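Local structure of transcriptional regulator (Pyrococcus horikoshii, 1UDD) at residues V3-K8 and I181-G186; K19-P24 and A141-Y146; G52-L57 and E74-E79. The protein is a TenA homologue, an all-helical protein of the TENA/THI-4/PQQC family that assembles from four chains. One frame throughout, in Å; residues are numbered along the deposited sequence.

Contact 1: V3-K8 and I181-G186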
loop_
_atom_site.group_PDB
_atom_site.type_symbol
_atom_site.label_atom_id
_atom_site.label_comp_id
_atom_site.label_asym_id
_atom_site.label_seq_id
_atom_site.Cartn_x
_atom_site.Cartn_y
_atom_site.Cartn_z
ATOM N N VAL A 3 31.096 4.002 -13.060
ATOM C CA VAL A 3 30.251 3.680 -14.202
ATOM C C VAL A 3 28.837 3.976 -13.687
ATOM O O VAL A 3 28.680 4.364 -12.533
ATOM C CB VAL A 3 30.384 2.205 -14.599
ATOM C CG1 VAL A 3 31.812 1.938 -15.084
ATOM C CG2 VAL A 3 30.039 1.305 -13.407
ATOM N N MET A 4 27.813 3.820 -14.520
ATOM C CA MET A 4 26.447 4.108 -14.070
ATOM C C MET A 4 25.858 2.998 -13.185
ATOM O O MET A 4 26.374 1.881 -13.120
ATOM C CB MET A 4 25.516 4.295 -15.270
ATOM C CG MET A 4 25.807 5.478 -16.163
ATOM S SD MET A 4 24.552 5.529 -17.483
ATOM C CE MET A 4 25.081 6.931 -18.452
ATOM N N ILE A 5 24.762 3.321 -12.510
ATOM C CA ILE A 5 24.070 2.355 -11.663
ATOM C C ILE A 5 23.667 1.113 -12.480
ATOM O O ILE A 5 23.955 -0.008 -12.067
ATOM C CB ILE A 5 22.818 2.987 -11.054
ATOM C CG1 ILE A 5 23.234 4.154 -10.145
ATOM C CG2 ILE A 5 21.998 1.937 -10.310
ATOM C CD1 ILE A 5 22.068 4.843 -9.463
ATOM N N THR A 6 23.020 1.300 -13.635
ATOM C CA THR A 6 22.621 0.151 -14.443
ATOM C C THR A 6 23.830 -0.617 -15.000
ATOM O O THR A 6 23.722 -1.803 -15.308
ATOM C CB THR A 6 21.646 0.542 -15.605
ATOM O OG1 THR A 6 22.257 1.517 -16.471
ATOM C CG2 THR A 6 20.339 1.113 -15.026
ATOM N N ASP A 7 24.974 0.057 -15.137
ATOM C CA ASP A 7 26.196 -0.611 -15.591
ATOM C C ASP A 7 26.552 -1.628 -14.497
ATOM O O ASP A 7 26.820 -2.790 -14.770
ATOM C CB ASP A 7 27.351 0.387 -15.750
ATOM C CG ASP A 7 27.187 1.306 -16.964
ATOM O OD1 ASP A 7 26.566 0.903 -17.968
ATOM O OD2 ASP A 7 27.700 2.434 -16.915
ATOM N N LYS A 8 26.533 -1.172 -13.254
ATOM C CA LYS A 8 26.835 -2.030 -12.110
ATOM C C LYS A 8 25.855 -3.178 -11.966
ATOM O O LYS A 8 26.249 -4.281 -11.616
ATOM C CB LYS A 8 26.828 -1.195 -10.828
ATOM C CG LYS A 8 27.948 -0.181 -10.776
ATOM C CD LYS A 8 27.623 0.977 -9.852
ATOM C CE LYS A 8 27.881 0.675 -8.398
ATOM N NZ LYS A 8 27.538 1.890 -7.564
ATOM N N ILE A 181 15.970 6.671 -16.072
ATOM C CA ILE A 181 15.338 7.078 -14.846
ATOM C C ILE A 181 16.111 6.517 -13.655
ATOM O O ILE A 181 16.465 7.253 -12.737
ATOM C CB ILE A 181 13.883 6.620 -14.805
ATOM C CG1 ILE A 181 13.086 7.416 -15.850
ATOM C CG2 ILE A 181 13.324 6.833 -13.396
ATOM C CD1 ILE A 181 11.670 6.909 -16.091
ATOM N N ILE A 182 16.400 5.228 -13.673
ATOM C CA ILE A 182 17.148 4.645 -12.568
ATOM C C ILE A 182 18.548 5.285 -12.461
ATOM O O ILE A 182 19.012 5.604 -11.367
ATOM C CB ILE A 182 17.277 3.107 -12.739
ATOM C CG1 ILE A 182 15.903 2.460 -12.548
ATOM C CG2 ILE A 182 18.306 2.538 -11.752
ATOM C CD1 ILE A 182 15.843 1.017 -12.998
ATOM N N ASP A 183 19.198 5.518 -13.598
ATOM C CA ASP A 183 20.547 6.087 -13.565
ATOM C C ASP A 183 20.671 7.547 -13.164
ATOM O O ASP A 183 21.743 7.975 -12.761
ATOM C CB ASP A 183 21.261 5.866 -14.905
ATOM C CG ASP A 183 21.688 4.423 -15.094
ATOM O OD1 ASP A 183 22.185 3.830 -14.112
ATOM O OD2 ASP A 183 21.541 3.883 -16.214
ATOM N N SER A 184 19.586 8.307 -13.258
ATOM C CA SER A 184 19.638 9.723 -12.888
ATOM C C SER A 184 19.347 9.907 -11.403
ATOM O O SER A 184 19.223 11.029 -10.924
ATOM C CB SER A 184 18.630 10.533 -13.711
ATOM O OG SER A 184 17.292 10.214 -13.352
ATOM N N SER A 185 19.244 8.796 -10.679
ATOM C CA SER A 185 18.962 8.833 -9.253
ATOM C C SER A 185 20.239 8.941 -8.426
ATOM O O SER A 185 21.346 9.005 -8.967
ATOM C CB SER A 185 18.210 7.571 -8.829
ATOM O OG SER A 185 19.038 6.436 -8.982
ATOM N N GLY A 186 20.066 8.931 -7.109
ATOM C CA GLY A 186 21.190 9.040 -6.197
ATOM C C GLY A 186 22.252 7.960 -6.314
ATOM O O GLY A 186 21.987 6.832 -6.729
HETATM O O HOH W 1 23.982 6.267 -12.373
#
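A polar end-to-end contact joins the first turn of helix 5-11, near the N terminus, to the last turn of helix 169-183, at the partly buried edge of the fold. Asp183 carries it. With CG anti to its own carbonyl carbon, its carboxylate crosses to the start of the other helix and grips Thr6 with both oxygens. OD1 accepts the backbone N of Thr6 at 2.7 Å with an N-H...O angle of 165°, while OD2 takes the hydroxyl OG1 of Thr6 at a very short 2.5 Å. Both oxygens use their syn lone pairs, so the two bonds hold the carboxylate like a fork and fix its rotation. Thr6 suits the place because OG1, in the crowded position between N and carbonyl carbon (chi1 59°), stands on the same side as its amide. Asp183 thus accepts one first-turn N-H, which has no partner one turn earlier in the helix; the helix dipole would probably favour the negative charge. The Ile5 N-H goes to a water that donates to Asp183 O. In this all-helical TenA-type fold, helix 5-11 is capped at Met4, the N-cap residue: Asp7 OD2 bonds back to Met4 N at 2.8 Å, one half of a capping box. The Met4 side chain crosses Asp183 at about a right angle, SD 3.7 Å from Asp183 OD2. Apolar packing is confined to Ile182 CG2, 4.0 Å from Ile5 CG2 and 4.1 Å from Thr6 CG2. The Ile5 CD1 methyl instead lies against polar atoms, Gly186 O and Ser185 OG, the latter bonded to Ile182 O. Leu193 and Tyr190 of helix 190-213 also pack on Ile5.

Contact 2: K19-P24 and A141-Y146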
loop_
_atom_site.group_PDB
_atom_site.type_symbol
_atom_site.label_atom_id
_atom_site.label_comp_id
_atom_site.label_asym_id
_atom_site.label_seq_id
_atom_site.Cartn_x
_atom_site.Cartn_y
_atom_site.Cartn_z
ATOM N N LYS A 19 23.405 -17.634 -17.865
ATOM C CA LYS A 19 22.573 -18.840 -17.780
ATOM C C LYS A 19 21.223 -18.569 -18.455
ATOM O O LYS A 19 20.594 -19.473 -19.002
ATOM C CB LYS A 19 22.335 -19.242 -16.324
ATOM C CG LYS A 19 23.592 -19.468 -15.487
ATOM C CD LYS A 19 23.174 -19.839 -14.062
ATOM C CE LYS A 19 24.351 -19.890 -13.110
ATOM N NZ LYS A 19 25.376 -20.841 -13.595
ATOM N N ILE A 20 20.768 -17.323 -18.408
ATOM C CA ILE A 20 19.508 -16.977 -19.066
ATOM C C ILE A 20 19.707 -17.027 -20.585
ATOM O O ILE A 20 18.882 -17.584 -21.313
ATOM C CB ILE A 20 19.052 -15.564 -18.722
ATOM C CG1 ILE A 20 18.658 -15.487 -17.244
ATOM C CG2 ILE A 20 17.907 -15.154 -19.662
ATOM C CD1 ILE A 20 18.242 -14.080 -16.777
ATOM N N PHE A 21 20.798 -16.436 -21.065
ATOM C CA PHE A 21 21.044 -16.437 -22.504
ATOM C C PHE A 21 21.200 -17.857 -23.053
ATOM O O PHE A 21 20.793 -18.147 -24.173
ATOM C CB PHE A 21 22.295 -15.617 -22.855
ATOM C CG PHE A 21 22.196 -14.159 -22.488
ATOM C CD1 PHE A 21 21.009 -13.454 -22.673
ATOM C CD2 PHE A 21 23.306 -13.482 -21.977
ATOM C CE1 PHE A 21 20.924 -12.094 -22.354
ATOM C CE2 PHE A 21 23.234 -12.130 -21.657
ATOM C CZ PHE A 21 22.039 -11.431 -21.844
ATOM N N GLU A 22 21.747 -18.746 -22.234
ATOM C CA GLU A 22 21.997 -20.116 -22.648
ATOM C C GLU A 22 20.958 -21.134 -22.220
ATOM O O GLU A 22 21.139 -22.330 -22.447
ATOM C CB GLU A 22 23.374 -20.560 -22.139
ATOM C CG GLU A 22 24.465 -19.557 -22.449
ATOM C CD GLU A 22 25.848 -20.037 -22.058
ATOM O OE1 GLU A 22 25.980 -20.772 -21.051
ATOM O OE2 GLU A 22 26.811 -19.657 -22.755
ATOM N N HIS A 23 19.876 -20.680 -21.602
ATOM C CA HIS A 23 18.837 -21.607 -21.169
ATOM C C HIS A 23 18.217 -22.301 -22.384
ATOM O O HIS A 23 17.891 -21.663 -23.385
ATOM C CB HIS A 23 17.754 -20.866 -20.377
ATOM C CG HIS A 23 16.881 -21.771 -19.569
ATOM N ND1 HIS A 23 15.832 -22.477 -20.112
ATOM C CD2 HIS A 23 16.938 -22.128 -18.263
ATOM C CE1 HIS A 23 15.280 -23.233 -19.180
ATOM N NE2 HIS A 23 15.933 -23.038 -18.049
ATOM N N PRO A 24 18.061 -23.628 -22.312
ATOM C CA PRO A 24 17.486 -24.436 -23.391
ATOM C C PRO A 24 16.218 -23.834 -23.982
ATOM O O PRO A 24 16.101 -23.693 -25.199
ATOM C CB PRO A 24 17.224 -25.770 -22.709
ATOM C CG PRO A 24 18.361 -25.857 -21.764
ATOM C CD PRO A 24 18.434 -24.476 -21.170
ATOM N N ALA A 141 15.216 -7.830 -24.041
ATOM C CA ALA A 141 15.853 -7.159 -25.161
ATOM C C ALA A 141 17.247 -7.744 -25.379
ATOM O O ALA A 141 17.651 -7.969 -26.522
ATOM C CB ALA A 141 15.946 -5.655 -24.896
ATOM N N GLU A 142 17.981 -7.990 -24.288
ATOM C CA GLU A 142 19.337 -8.536 -24.393
ATOM C C GLU A 142 19.329 -9.947 -24.961
ATOM O O GLU A 142 20.232 -10.326 -25.704
ATOM C CB GLU A 142 20.042 -8.551 -23.033
ATOM C CG GLU A 142 20.538 -7.220 -22.541
ATOM C CD GLU A 142 21.586 -6.585 -23.443
ATOM O OE1 GLU A 142 22.409 -7.312 -24.041
ATOM O OE2 GLU A 142 21.601 -5.340 -23.530
ATOM N N ILE A 143 18.323 -10.729 -24.584
ATOM C CA ILE A 143 18.205 -12.089 -25.077
ATOM C C ILE A 143 18.030 -12.059 -26.599
ATOM O O ILE A 143 18.706 -12.790 -27.312
ATOM C CB ILE A 143 16.993 -12.814 -24.445
ATOM C CG1 ILE A 143 17.230 -13.056 -22.948
ATOM C CG2 ILE A 143 16.764 -14.131 -25.153
ATOM C CD1 ILE A 143 15.997 -13.646 -22.211
ATOM N N ALA A 144 17.126 -11.212 -27.087
ATOM C CA ALA A 144 16.879 -11.103 -28.525
ATOM C C ALA A 144 18.150 -10.643 -29.222
ATOM O O ALA A 144 18.549 -11.213 -30.239
ATOM C CB ALA A 144 15.743 -10.126 -28.802
ATOM N N GLU A 145 18.790 -9.613 -28.672
ATOM C CA GLU A 145 20.032 -9.107 -29.251
ATOM C C GLU A 145 21.034 -10.259 -29.321
ATOM O O GLU A 145 21.677 -10.469 -30.342
ATOM C CB GLU A 145 20.584 -7.965 -28.385
ATOM C CG GLU A 145 21.929 -7.384 -28.820
ATOM C CD GLU A 145 21.899 -6.778 -30.212
ATOM O OE1 GLU A 145 20.846 -6.224 -30.589
ATOM O OE2 GLU A 145 22.932 -6.841 -30.921
ATOM N N TYR A 146 21.118 -11.021 -28.237
ATOM C CA TYR A 146 22.031 -12.156 -28.124
ATOM C C TYR A 146 21.792 -13.257 -29.167
ATOM O O TYR A 146 22.741 -13.865 -29.655
ATOM C CB TYR A 146 21.909 -12.779 -26.730
ATOM C CG TYR A 146 22.959 -13.820 -26.399
ATOM C CD1 TYR A 146 24.129 -13.470 -25.718
ATOM C CD2 TYR A 146 22.776 -15.159 -26.746
ATOM C CE1 TYR A 146 25.088 -14.424 -25.385
ATOM C CE2 TYR A 146 23.727 -16.126 -26.420
ATOM C CZ TYR A 146 24.879 -15.749 -25.736
ATOM O OH TYR A 146 25.800 -16.705 -25.375
#
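Phe21, in the last turn of helix 14-21, forms the tight part of this contact by pushing its ring against the end of helix 126-146. One face of the ring meets Tyr146 in an offset stack, the centroids 4.7 Å apart and the planes only 12° from parallel. The offset brings Phe21 CB over the middle of the tyrosine ring, 3.7 Å from its centroid and 4° off the normal, a CH-pi contact. Tyr146 reaches this position because CG stands anti to its backbone N (chi1 -170°). At the ring edge, Phe21 CZ touches Glu142 CB at 3.7 Å, so the glutamate offers its aliphatic root here while OE2 bonds Trp138 NE1. Ile143 packs beside the ring, its CG1 3.8 Å from Phe21 CD1, and its CD1 crosses to Ile20 CG2 at 3.5 Å. These branched chains suit a buried seam, and Val26 and Tyr30 of helix 24-31 pack on Ile143 as well. The solvent side is looser. While the Tyr146 ring carries the stack, its hydroxyl end lies beside exposed Glu22, whose OE2 is 4.1 Å from Tyr146 OH and not bonded to it. No hydrogen bond crosses between the segments, although Phe21 O is bonded by His147 NE2 just beyond Tyr146. Stacked aromatics and aliphatic side chains thus join two helix ends, the kind of apolar packing that builds an all-helical bundle such as the TenA fold.

Contact 3: G52-L57 and E74-E79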
loop_
_atom_site.group_PDB
_atom_site.type_symbol
_atom_site.label_atom_id
_atom_site.label_comp_id
_atom_site.label_asym_id
_atom_site.label_seq_id
_atom_site.Cartn_x
_atom_site.Cartn_y
_atom_site.Cartn_z
ATOM N N GLY A 52 0.471 -9.122 -13.549
ATOM C CA GLY A 52 1.388 -8.771 -12.471
ATOM C C GLY A 52 2.271 -7.567 -12.765
ATOM O O GLY A 52 2.526 -6.734 -11.885
ATOM N N LEU A 53 2.764 -7.482 -13.995
ATOM C CA LEU A 53 3.607 -6.358 -14.393
ATOM C C LEU A 53 2.753 -5.096 -14.282
ATOM O O LEU A 53 3.217 -4.044 -13.849
ATOM C CB LEU A 53 4.079 -6.549 -15.830
ATOM C CG LEU A 53 5.320 -5.797 -16.317
ATOM C CD1 LEU A 53 6.529 -6.245 -15.503
ATOM C CD2 LEU A 53 5.550 -6.086 -17.814
ATOM N N THR A 54 1.494 -5.215 -14.679
ATOM C CA THR A 54 0.561 -4.092 -14.618
ATOM C C THR A 54 0.305 -3.629 -13.180
ATOM O O THR A 54 0.324 -2.432 -12.904
ATOM C CB THR A 54 -0.770 -4.468 -15.283
ATOM O OG1 THR A 54 -0.521 -4.784 -16.657
ATOM C CG2 THR A 54 -1.756 -3.326 -15.216
ATOM N N ARG A 55 0.073 -4.572 -12.266
ATOM C CA ARG A 55 -0.177 -4.221 -10.869
ATOM C C ARG A 55 0.995 -3.484 -10.268
ATOM O O ARG A 55 0.812 -2.487 -9.566
ATOM C CB ARG A 55 -0.429 -5.459 -9.992
ATOM C CG ARG A 55 -1.790 -6.088 -10.147
ATOM C CD ARG A 55 -2.005 -7.274 -9.177
ATOM N NE ARG A 55 -3.054 -8.122 -9.720
ATOM C CZ ARG A 55 -4.332 -7.781 -9.737
ATOM N NH1 ARG A 55 -4.703 -6.623 -9.211
ATOM N NH2 ARG A 55 -5.221 -8.557 -10.348
ATOM N N ALA A 56 2.204 -3.980 -10.522
ATOM C CA ALA A 56 3.382 -3.344 -9.944
ATOM C C ALA A 56 3.570 -1.938 -10.522
ATOM O O ALA A 56 3.900 -0.999 -9.788
ATOM C CB ALA A 56 4.636 -4.218 -10.171
ATOM N N LEU A 57 3.336 -1.783 -11.825
ATOM C CA LEU A 57 3.473 -0.466 -12.432
ATOM C C LEU A 57 2.468 0.508 -11.841
ATOM O O LEU A 57 2.790 1.683 -11.632
ATOM C CB LEU A 57 3.287 -0.535 -13.946
ATOM C CG LEU A 57 4.512 -1.104 -14.679
ATOM C CD1 LEU A 57 4.150 -1.460 -16.128
ATOM C CD2 LEU A 57 5.643 -0.105 -14.620
ATOM N N GLU A 74 0.813 5.162 -18.121
ATOM C CA GLU A 74 0.652 4.927 -19.560
ATOM C C GLU A 74 1.201 3.556 -19.923
ATOM O O GLU A 74 0.625 2.821 -20.740
ATOM C CB GLU A 74 1.421 5.980 -20.362
ATOM C CG GLU A 74 1.393 5.767 -21.891
ATOM C CD GLU A 74 0.020 6.069 -22.493
ATOM O OE1 GLU A 74 -0.666 6.961 -21.958
ATOM O OE2 GLU A 74 -0.370 5.433 -23.500
ATOM N N LEU A 75 2.335 3.232 -19.310
ATOM C CA LEU A 75 3.011 1.963 -19.518
ATOM C C LEU A 75 2.151 0.836 -18.924
ATOM O O LEU A 75 2.036 -0.256 -19.499
ATOM C CB LEU A 75 4.378 2.020 -18.829
ATOM C CG LEU A 75 5.489 1.026 -19.160
ATOM C CD1 LEU A 75 5.790 1.055 -20.658
ATOM C CD2 LEU A 75 6.741 1.407 -18.359
ATOM N N ALA A 76 1.546 1.108 -17.770
ATOM C CA ALA A 76 0.700 0.115 -17.115
ATOM C C ALA A 76 -0.536 -0.099 -17.980
ATOM O O ALA A 76 -0.987 -1.227 -18.161
ATOM C CB ALA A 76 0.290 0.598 -15.731
ATOM N N ARG A 77 -1.068 1.002 -18.507
ATOM C CA ARG A 77 -2.262 0.989 -19.353
ATOM C C ARG A 77 -2.009 0.180 -20.632
ATOM O O ARG A 77 -2.825 -0.648 -21.015
ATOM C CB ARG A 77 -2.670 2.433 -19.681
ATOM C CG ARG A 77 -3.888 2.578 -20.576
ATOM C CD ARG A 77 -3.468 2.642 -22.031
ATOM N NE ARG A 77 -4.598 2.888 -22.916
ATOM C CZ ARG A 77 -4.479 3.166 -24.210
ATOM N NH1 ARG A 77 -3.278 3.234 -24.771
ATOM N NH2 ARG A 77 -5.562 3.383 -24.944
ATOM N N ASP A 78 -0.864 0.407 -21.269
ATOM C CA ASP A 78 -0.513 -0.321 -22.476
ATOM C C ASP A 78 -0.365 -1.809 -22.217
ATOM O O ASP A 78 -0.686 -2.620 -23.082
ATOM C CB ASP A 78 0.780 0.216 -23.066
ATOM C CG ASP A 78 0.608 1.584 -23.676
ATOM O OD1 ASP A 78 -0.540 2.077 -23.734
ATOM O OD2 ASP A 78 1.626 2.162 -24.101
ATOM N N GLU A 79 0.129 -2.177 -21.041
ATOM C CA GLU A 79 0.281 -3.595 -20.727
ATOM C C GLU A 79 -1.061 -4.296 -20.802
ATOM O O GLU A 79 -1.158 -5.392 -21.335
ATOM C CB GLU A 79 0.825 -3.823 -19.315
ATOM C CG GLU A 79 2.320 -4.032 -19.216
ATOM C CD GLU A 79 2.828 -5.148 -20.102
ATOM O OE1 GLU A 79 2.631 -6.348 -19.792
ATOM O OE2 GLU A 79 3.433 -4.812 -21.127
#
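Segments 52-57 and 74-79, of helices 36-63 and 68-79, run antiparallel, their axes 8.7 Å apart at closest approach and 160° between their directions. They form a helical hairpin, two successive helices joined by a short connection, within the all-helical TenA-type fold. The backbones come nearest at Thr54 and Ala76, where the CA atoms stand 4.9 Å apart; the small side chain of Ala76 suits so close a pass. Its CB touches Leu57 CB at 3.7 Å. Leu57, with CG anti to its carbonyl carbon, then sends CD1 across obliquely to Leu75 CG at 4.1 Å, and Leu133 of helix 126-146 also packs on it. One turn back, Leu53, with CG anti to its backbone N, brings CD2 against the Glu79 carboxylate and also meets Cys136, Phe137 and Met117. Both helices also meet the second subunit: Arg55 NH1 bonds Ala64 O and Ser62 O of that subunit, and Arg77, paired with Asp78 of its own helix, makes a salt bridge to its Glu74, with the reciprocal bridge from Glu74. Thr54 turns OG1 back to the carbonyl O of Leu50, so its hydroxyl is satisfied within its own helix. Glu79, its chi1 displaced to -96° and its chain bent at chi2 (-54°), packs through its CB and CG methylenes. Glu79 OE1 ends 3.5 Å from Leu53 CD2, while Glu79 CB lies 3.1 Å from Thr54 OG1.

In the fold
The three contacts are spread around one helical bundle, their centres 22 to 24 Å apart and none touching another. Contact 1 brings the chain's beginning to residues 181-186; the other two both lie within the intervening chain, with contact 3 also inside the span bridged by contact 2. Helices 5-11 and 14-21 follow one another, so contacts 1 and 2 involve successive helices, their nearest atoms about 9 Å apart. Contacts 2 and 3 lie on opposite sides of the chain's centre, each about 12 Å from it. Helix 126-146 links all three: it supplies a segment of contact 2 and packs beside contacts 1 and 3. Contact 3 alone meets another subunit.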